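Local coordinates for hypothetical protein TM1553 (Thermotoga maritima, PDB 1VRM) that belongs to the ApbE family and so probably acts as a flavin transferase that attaches FMN, taken from FAD, to target proteins, at residues A229-S233 against A275-T280; L88-A92 against I160-I165. All blocks are in the same frame, centred on the assembly; numbering follows the deposited sequence.

Interaction 1 (A229-S233 against A275-T280); sequences AVATS and ADALST
Ala231 and Ser233 of strand 229-233 both point at helix residues 275-280, a strand-helix pair in the core of this ApbE-family protein, where helix 272-296 packs on an antiparallel sheet. The segments run roughly the same way, 30° apart, and only small side chains separate them, which lets their axes close to 7.2 Å. At one end the two methyl groups meet side by side, Ala231 CB lying 3.6 Å from Ala275 CB; the same Ala231 CB also rests 3.5 Å from Ala275 O, against the first turn of the segment. Farther along, the interface turns polar. Ser233 holds its hydroxyl beside its own backbone N, where it faces the helix, and Ser233 OG stands 2.9 Å from Ser279 OG. Both hydroxyls hydrogen-bond one oxygen of a bound unidentified ligand, which also reaches Thr280 and Asp276, so this seam lines a pocket, consistent with a flavin site as in other ApbE proteins. Asp276, pointing away from the strand, accepts a bond from Gly168 N through OD2. On the strand's far face Thr232 OG1 pairs with Thr266 of the neighbouring strand. Ser279 is turned back onto its own helix: with OG between backbone N and carbonyl carbon (chi1 68°), Ser279 OG donates to Asp276 O at 2.9 Å, from 29° outside the carbonyl plane.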
# COMPACT_ATOMS: atom_id res chain seq x y z
N ALA A 229 7.94 6.12 -8.35
CA ALA A 229 7.45 4.88 -7.86
C ALA A 229 6.24 4.41 -8.64
O ALA A 229 5.57 5.18 -9.30
CB ALA A 229 7.05 5.04 -6.33
N VAL A 230 5.97 3.11 -8.54
CA VAL A 230 4.77 2.54 -9.12
C VAL A 230 4.20 1.56 -8.09
O VAL A 230 4.95 0.85 -7.41
CB VAL A 230 5.01 1.90 -10.50
CG1 VAL A 230 6.04 0.77 -10.49
CG2 VAL A 230 3.68 1.40 -11.06
N ALA A 231 2.89 1.53 -7.96
CA ALA A 231 2.23 0.61 -7.02
C ALA A 231 0.97 0.07 -7.71
O ALA A 231 0.26 0.82 -8.38
CB ALA A 231 1.87 1.32 -5.72
N THR A 232 0.62 -1.19 -7.43
CA THR A 232 -0.55 -1.81 -7.98
C THR A 232 -1.39 -2.39 -6.83
O THR A 232 -0.85 -3.03 -5.90
CB THR A 232 -0.13 -2.88 -9.01
OG1 THR A 232 0.51 -2.24 -10.13
CG2 THR A 232 -1.36 -3.66 -9.51
N SER A 233 -2.71 -2.15 -6.88
CA SER A 233 -3.65 -2.86 -6.01
C SER A 233 -4.46 -3.75 -6.93
O SER A 233 -4.94 -3.34 -7.95
CB SER A 233 -4.60 -1.92 -5.29
OG SER A 233 -3.91 -1.18 -4.31
N ALA A 275 1.71 6.41 -4.13
CA ALA A 275 1.29 5.45 -5.11
C ALA A 275 0.53 4.32 -4.42
O ALA A 275 -0.47 3.83 -4.95
CB ALA A 275 2.50 4.88 -5.88
N ASP A 276 1.01 3.88 -3.25
CA ASP A 276 0.38 2.77 -2.51
C ASP A 276 -1.02 3.19 -2.01
O ASP A 276 -2.00 2.50 -2.27
CB ASP A 276 1.30 2.35 -1.34
CG ASP A 276 0.96 1.03 -0.73
OD1 ASP A 276 0.16 0.29 -1.32
OD2 ASP A 276 1.53 0.75 0.37
N ALA A 277 -1.12 4.34 -1.30
CA ALA A 277 -2.42 4.77 -0.75
C ALA A 277 -3.43 5.01 -1.87
O ALA A 277 -4.60 4.64 -1.77
CB ALA A 277 -2.31 6.01 0.09
N LEU A 278 -2.99 5.68 -2.94
CA LEU A 278 -3.90 6.03 -4.00
C LEU A 278 -4.24 4.85 -4.90
O LEU A 278 -5.32 4.82 -5.48
CB LEU A 278 -3.41 7.24 -4.78
CG LEU A 278 -3.33 8.53 -3.96
CD1 LEU A 278 -2.94 9.70 -4.85
CD2 LEU A 278 -4.61 8.85 -3.25
N SER A 279 -3.43 3.81 -4.91
CA SER A 279 -3.79 2.64 -5.73
C SER A 279 -4.97 1.94 -5.03
O SER A 279 -5.87 1.47 -5.69
CB SER A 279 -2.63 1.70 -5.98
OG SER A 279 -2.21 1.06 -4.80
N THR A 280 -4.96 1.91 -3.69
CA THR A 280 -6.06 1.35 -2.93
C THR A 280 -7.31 2.18 -3.16
O THR A 280 -8.37 1.66 -3.46
CB THR A 280 -5.66 1.32 -1.42
OG1 THR A 280 -4.51 0.46 -1.27
CG2 THR A 280 -6.80 0.82 -0.55

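Interaction 2 (L88-A92 against I160-I165); sequences LIKAA and IDLGGI
Leu162 is the bump that fills the hollow here, pushing its branched end onto helix residues 88-92 from the glycine-containing loop (Asp-Leu-Gly-Gly) that leads into helix 166-181 of the ApbE fold. Its two methyls settle on neighbouring parts of one helix face: Leu162 CD1 meets Leu88 CD2 tip to tip at 3.8 Å and lies 4.4 Å from Ile89 CG1, while Leu162 CD2 sits 4.0 Å from Ala92 CB, one turn on from Leu88. The hollow is thus walled by Leu88 and Ile89 and floored by the small Ala92; Phe59 packs against both leucines from outside the two segments. Two isoleucines flank this central knob. Ile160 lays its outer end across that of Ile89 at about a right angle, the CD1 atoms of Ile89 and Ile160 4.2 Å apart. Ile165, just before helix 166-181, is stretched out, with CG1 opposite the backbone N (chi1 -165°), which carries Ile165 CD1 to 4.1 Å from Ala92 CA; its other branch, Ile165 CG2, nestles 4.3 Å from Ala92 CB. The contact is wholly apolar and buried. Behind it the loop is bent by an Asx turn, whose carboxylate also hydrogen-bonds the unidentified ligand: Gly163 N donates to Asp161 OD2 at 2.9 Å, approaching from above the carboxylate plane.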
# COMPACT_ATOMS: atom_id res chain seq x y z
N LEU A 88 3.06 8.69 10.57
CA LEU A 88 2.45 7.75 9.61
C LEU A 88 0.94 7.65 9.74
O LEU A 88 0.21 7.65 8.76
CB LEU A 88 3.10 6.35 9.73
CG LEU A 88 2.61 5.30 8.77
CD1 LEU A 88 2.71 5.73 7.32
CD2 LEU A 88 3.45 4.07 9.04
N ILE A 89 0.47 7.57 10.97
CA ILE A 89 -0.98 7.57 11.17
C ILE A 89 -1.62 8.85 10.68
O ILE A 89 -2.62 8.80 9.96
CB ILE A 89 -1.33 7.24 12.64
CG1 ILE A 89 -0.83 5.83 12.94
CG2 ILE A 89 -2.82 7.34 12.94
CD1 ILE A 89 -0.99 5.37 14.39
N LYS A 90 -1.01 10.00 10.99
CA LYS A 90 -1.50 11.30 10.46
C LYS A 90 -1.57 11.29 8.94
O LYS A 90 -2.56 11.71 8.35
CB LYS A 90 -0.60 12.45 10.91
CG LYS A 90 -1.36 13.73 11.25
CD LYS A 90 -1.87 13.70 12.67
CE LYS A 90 -2.04 15.09 13.27
NZ LYS A 90 -0.77 15.74 13.70
N ALA A 91 -0.52 10.78 8.32
CA ALA A 91 -0.48 10.71 6.85
C ALA A 91 -1.58 9.81 6.29
O ALA A 91 -2.24 10.14 5.32
CB ALA A 91 0.86 10.29 6.37
N ALA A 92 -1.80 8.67 6.93
CA ALA A 92 -2.82 7.74 6.48
C ALA A 92 -4.19 8.40 6.60
O ALA A 92 -5.02 8.32 5.71
CB ALA A 92 -2.74 6.44 7.29
N ILE A 160 -7.10 0.46 13.56
CA ILE A 160 -6.25 0.96 12.46
C ILE A 160 -5.58 -0.24 11.81
O ILE A 160 -5.06 -1.13 12.49
CB ILE A 160 -5.18 1.91 13.03
CG1 ILE A 160 -5.85 3.18 13.61
CG2 ILE A 160 -4.11 2.18 12.03
CD1 ILE A 160 -4.97 4.04 14.47
N ASP A 161 -5.55 -0.26 10.49
CA ASP A 161 -4.75 -1.23 9.73
C ASP A 161 -4.03 -0.42 8.65
O ASP A 161 -4.68 0.30 7.88
CB ASP A 161 -5.56 -2.34 9.06
CG ASP A 161 -4.62 -3.32 8.30
OD1 ASP A 161 -4.08 -4.27 8.92
OD2 ASP A 161 -4.36 -3.09 7.11
N LEU A 162 -2.70 -0.53 8.62
CA LEU A 162 -1.85 0.28 7.71
C LEU A 162 -1.39 -0.51 6.48
O LEU A 162 -0.50 -0.06 5.75
CB LEU A 162 -0.64 0.85 8.47
CG LEU A 162 -0.98 1.85 9.59
CD1 LEU A 162 0.20 2.48 10.27
CD2 LEU A 162 -1.87 2.99 9.05
N GLY A 163 -2.02 -1.65 6.19
CA GLY A 163 -1.57 -2.49 5.11
C GLY A 163 -1.69 -1.80 3.75
O GLY A 163 -1.01 -2.20 2.79
N GLY A 164 -2.55 -0.77 3.64
CA GLY A 164 -2.76 -0.09 2.37
C GLY A 164 -1.73 1.00 2.08
O GLY A 164 -1.74 1.56 0.99
N ILE A 165 -0.85 1.28 3.04
CA ILE A 165 0.15 2.34 2.91
C ILE A 165 1.56 1.92 3.36
O ILE A 165 2.55 2.58 3.03
CB ILE A 165 -0.37 3.66 3.64
CG1 ILE A 165 0.42 4.89 3.23
CG2 ILE A 165 -0.45 3.45 5.17
CD1 ILE A 165 -0.14 6.18 3.78

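In the fold
Along the chain both segments of interaction 2 come before those of interaction 1, yet their centres are about 13 Å apart and they touch. The loop 160-165 is the meeting point: Leu162 and its isoleucine neighbours pack on helix 83-98, while the Gly164-Ile165 end also abuts helix 272-296, with Ile165 C 3.2 Å from Asp276 OD2. Helix 83-98 also reaches helix 272-296 through Phe95, which touches Ala277 and Leu278. Interaction 1 seats helix 272-296 on the antiparallel sheet. Polar atoms from both contacts, including Asp161, Ser233, Ser279 and Thr280, hydrogen-bond unidentified ligand, probably from the crystallisation liquor, which marks a pocket between the two contacts, consistent with the flavin site of ApbE relatives.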